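Side-chain contact in ribokinase (Thermotoga maritima, PDB 1VM7), which probably phosphorylates D-ribose at O-5 with ATP and a divalent cation, most likely magnesium, to give D-ribose 5-phosphate: residues E193-S198 and G203-V208. Residues are numbered along the deposited sequence; the frame is centred on the assembly and turned at random.
Sequences EIEALS and GEFLTV
Ile194 meets Val208 and Phe205 where helix 191-202 of the PfkB-family kinase fold is joined by a short loop to helix 208-217, a helix-loop-helix connection. Its CG2 lies 3.8 Å from Val208 CG2, the two side chains crossing at about a right angle, while CD1 reaches the Val208 carbonyl oxygen. Both residues also rest on Val225 of strand 222-226, and Val208 lies close to Leu227, a predicted ATP-site residue, which places this end of the contact beside the probable nucleotide site. Glu195 covers one face of the Phe205 ring: its CG sits 3.4 Å from the ring centroid and 13° off the normal, a CH-pi contact made by the aliphatic part of an acidic side chain. The carboxylate beyond it is inclined to the ring plane by 28°. Phe205 CG is anti to the backbone N (chi1 176°), which lays the ring back against the helix; the backbone N of Thr207 stands over the opposite face, and Ser198 CB and Val208 CG2 lie at the edge. With an alanine in place of Phe205, the methylene of Glu195 would probably lose its aromatic partner and a gap would open between helix and loop. One turn after Ile194, Ser198 is buried, with OG anti to its own N (chi1 -177°) and turned to the loop backbone. There OG donates a short 2.5 Å hydrogen bond to Glu204 O, lying in the carbonyl plane with a C=O...OG angle of 145°.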
ATOM      1  N   GLU A 193     -25.615   5.125  -8.220  1.00 35.48           N
ATOM      2  CA  GLU A 193     -25.216   5.511  -9.555  1.00 34.72           C
ATOM      3  C   GLU A 193     -26.338   6.102 -10.398  1.00 33.95           C
ATOM      4  O   GLU A 193     -26.154   7.133 -11.040  1.00 32.85           O
ATOM      5  CB  GLU A 193     -24.572   4.364 -10.274  1.00 35.48           C
ATOM      6  CG  GLU A 193     -23.222   4.007  -9.646  1.00 36.74           C
ATOM      7  CD  GLU A 193     -22.757   2.624 -10.006  1.00 37.83           C
ATOM      8  OE1 GLU A 193     -23.536   1.877 -10.616  1.00 34.83           O
ATOM      9  OE2 GLU A 193     -21.605   2.292  -9.665  1.00 41.28           O
ATOM     10  N   ILE A 194     -27.511   5.479 -10.390  1.00 33.55           N
ATOM     11  CA  ILE A 194     -28.568   5.979 -11.232  1.00 32.95           C
ATOM     12  C   ILE A 194     -28.976   7.403 -10.776  1.00 33.02           C
ATOM     13  O   ILE A 194     -29.328   8.247 -11.608  1.00 31.96           O
ATOM     14  CB  ILE A 194     -29.768   5.006 -11.382  1.00 32.72           C
ATOM     15  CG1 ILE A 194     -30.548   5.378 -12.660  1.00 33.76           C
ATOM     16  CG2 ILE A 194     -30.662   5.030 -10.158  1.00 32.28           C
ATOM     17  CD1 ILE A 194     -31.617   4.388 -13.111  1.00 33.41           C
ATOM     18  N   GLU A 195     -28.877   7.658  -9.468  1.00 33.22           N
ATOM     19  CA  GLU A 195     -29.125   8.961  -8.893  1.00 33.62           C
ATOM     20  C   GLU A 195     -28.158   9.995  -9.448  1.00 32.89           C
ATOM     21  O   GLU A 195     -28.579  11.059  -9.956  1.00 32.48           O
ATOM     22  CB  GLU A 195     -28.986   8.924  -7.371  1.00 33.67           C
ATOM     23  CG  GLU A 195     -30.242   8.471  -6.652  1.00 36.27           C
ATOM     24  CD  GLU A 195     -30.103   8.444  -5.121  1.00 36.51           C
ATOM     25  OE1 GLU A 195     -30.243   9.533  -4.489  1.00 39.42           O
ATOM     26  OE2 GLU A 195     -29.886   7.331  -4.567  1.00 38.34           O
ATOM     27  N   ALA A 196     -26.869   9.702  -9.300  1.00 32.45           N
ATOM     28  CA  ALA A 196     -25.832  10.589  -9.775  1.00 32.41           C
ATOM     29  C   ALA A 196     -26.005  10.839 -11.285  1.00 32.35           C
ATOM     30  O   ALA A 196     -26.016  11.982 -11.753  1.00 32.67           O
ATOM     31  CB  ALA A 196     -24.492  10.028  -9.497  1.00 32.54           C
ATOM     32  N   LEU A 197     -26.162   9.758 -12.030  1.00 32.48           N
ATOM     33  CA  LEU A 197     -26.357   9.833 -13.478  1.00 32.33           C
ATOM     34  C   LEU A 197     -27.566  10.686 -13.848  1.00 32.15           C
ATOM     35  O   LEU A 197     -27.501  11.486 -14.797  1.00 31.40           O
ATOM     36  CB  LEU A 197     -26.561   8.451 -14.091  1.00 32.45           C
ATOM     37  CG  LEU A 197     -25.362   7.499 -14.106  1.00 33.67           C
ATOM     38  CD1 LEU A 197     -25.783   6.121 -14.611  1.00 33.99           C
ATOM     39  CD2 LEU A 197     -24.245   8.067 -14.975  1.00 35.26           C
ATOM     40  N   SER A 198     -28.671  10.519 -13.119  1.00 31.78           N
ATOM     41  CA  SER A 198     -29.889  11.269 -13.453  1.00 31.85           C
ATOM     42  C   SER A 198     -29.710  12.776 -13.213  1.00 32.11           C
ATOM     43  O   SER A 198     -30.098  13.608 -14.041  1.00 31.22           O
ATOM     44  CB  SER A 198     -31.104  10.759 -12.672  1.00 31.98           C
ATOM     45  OG  SER A 198     -32.278  11.448 -13.051  1.00 29.58           O
ATOM     46  N   GLY A 203     -30.637  16.627 -15.062  1.00 33.84           N
ATOM     47  CA  GLY A 203     -30.793  17.784 -14.193  1.00 34.04           C
ATOM     48  C   GLY A 203     -31.579  17.569 -12.909  1.00 34.54           C
ATOM     49  O   GLY A 203     -31.821  18.528 -12.167  1.00 35.26           O
ATOM     50  N   GLU A 204     -32.001  16.341 -12.645  1.00 34.79           N
ATOM     51  CA  GLU A 204     -32.773  16.027 -11.452  1.00 35.37           C
ATOM     52  C   GLU A 204     -32.761  14.534 -11.264  1.00 35.39           C
ATOM     53  O   GLU A 204     -32.321  13.796 -12.147  1.00 35.44           O
ATOM     54  CB  GLU A 204     -34.229  16.560 -11.519  1.00 35.58           C
ATOM     55  CG  GLU A 204     -35.030  16.187 -12.768  1.00 35.77           C
ATOM     56  CD  GLU A 204     -36.532  16.513 -12.670  1.00 36.32           C
ATOM     57  OE1 GLU A 204     -36.971  17.385 -11.875  1.00 33.95           O
ATOM     58  OE2 GLU A 204     -37.292  15.872 -13.433  1.00 39.86           O
ATOM     59  N   PHE A 205     -33.186  14.106 -10.084  1.00 35.61           N
ATOM     60  CA  PHE A 205     -33.491  12.719  -9.820  1.00 35.65           C
ATOM     61  C   PHE A 205     -34.868  12.697  -9.196  1.00 35.53           C
ATOM     62  O   PHE A 205     -35.064  13.213  -8.101  1.00 35.89           O
ATOM     63  CB  PHE A 205     -32.490  12.111  -8.865  1.00 35.69           C
ATOM     64  CG  PHE A 205     -32.829  10.710  -8.486  1.00 36.43           C
ATOM     65  CD1 PHE A 205     -32.748   9.691  -9.429  1.00 35.53           C
ATOM     66  CD2 PHE A 205     -33.267  10.409  -7.201  1.00 36.88           C
ATOM     67  CE1 PHE A 205     -33.058   8.409  -9.097  1.00 35.96           C
ATOM     68  CE2 PHE A 205     -33.576   9.103  -6.864  1.00 36.75           C
ATOM     69  CZ  PHE A 205     -33.470   8.108  -7.812  1.00 36.32           C
ATOM     70  N   LEU A 206     -35.822  12.125  -9.912  1.00 35.31           N
ATOM     71  CA  LEU A 206     -37.148  11.886  -9.371  1.00 35.40           C
ATOM     72  C   LEU A 206     -37.188  10.500  -8.747  1.00 34.84           C
ATOM     73  O   LEU A 206     -37.226  10.355  -7.525  1.00 34.61           O
ATOM     74  CB  LEU A 206     -38.210  11.990 -10.473  1.00 35.62           C
ATOM     75  CG  LEU A 206     -38.385  13.343 -11.162  1.00 36.41           C
ATOM     76  CD1 LEU A 206     -39.467  13.234 -12.246  1.00 37.25           C
ATOM     77  CD2 LEU A 206     -38.715  14.462 -10.156  1.00 36.66           C
ATOM     78  N   THR A 207     -37.140   9.490  -9.608  1.00 34.19           N
ATOM     79  CA  THR A 207     -37.241   8.108  -9.208  1.00 33.56           C
ATOM     80  C   THR A 207     -36.322   7.313 -10.070  1.00 33.14           C
ATOM     81  O   THR A 207     -35.825   7.790 -11.100  1.00 33.15           O
ATOM     82  CB  THR A 207     -38.670   7.549  -9.433  1.00 33.91           C
ATOM     83  OG1 THR A 207     -38.883   7.308 -10.830  1.00 34.43           O
ATOM     84  CG2 THR A 207     -39.715   8.501  -8.926  1.00 33.00           C
ATOM     85  N   VAL A 208     -36.113   6.079  -9.646  1.00 32.47           N
ATOM     86  CA  VAL A 208     -35.292   5.156 -10.354  1.00 31.69           C
ATOM     87  C   VAL A 208     -35.932   4.770 -11.696  1.00 31.60           C
ATOM     88  O   VAL A 208     -35.244   4.700 -12.716  1.00 31.40           O
ATOM     89  CB  VAL A 208     -35.037   3.966  -9.458  1.00 31.34           C
ATOM     90  CG1 VAL A 208     -34.600   2.785 -10.265  1.00 32.22           C
ATOM     91  CG2 VAL A 208     -34.000   4.344  -8.399  1.00 31.39           C
TER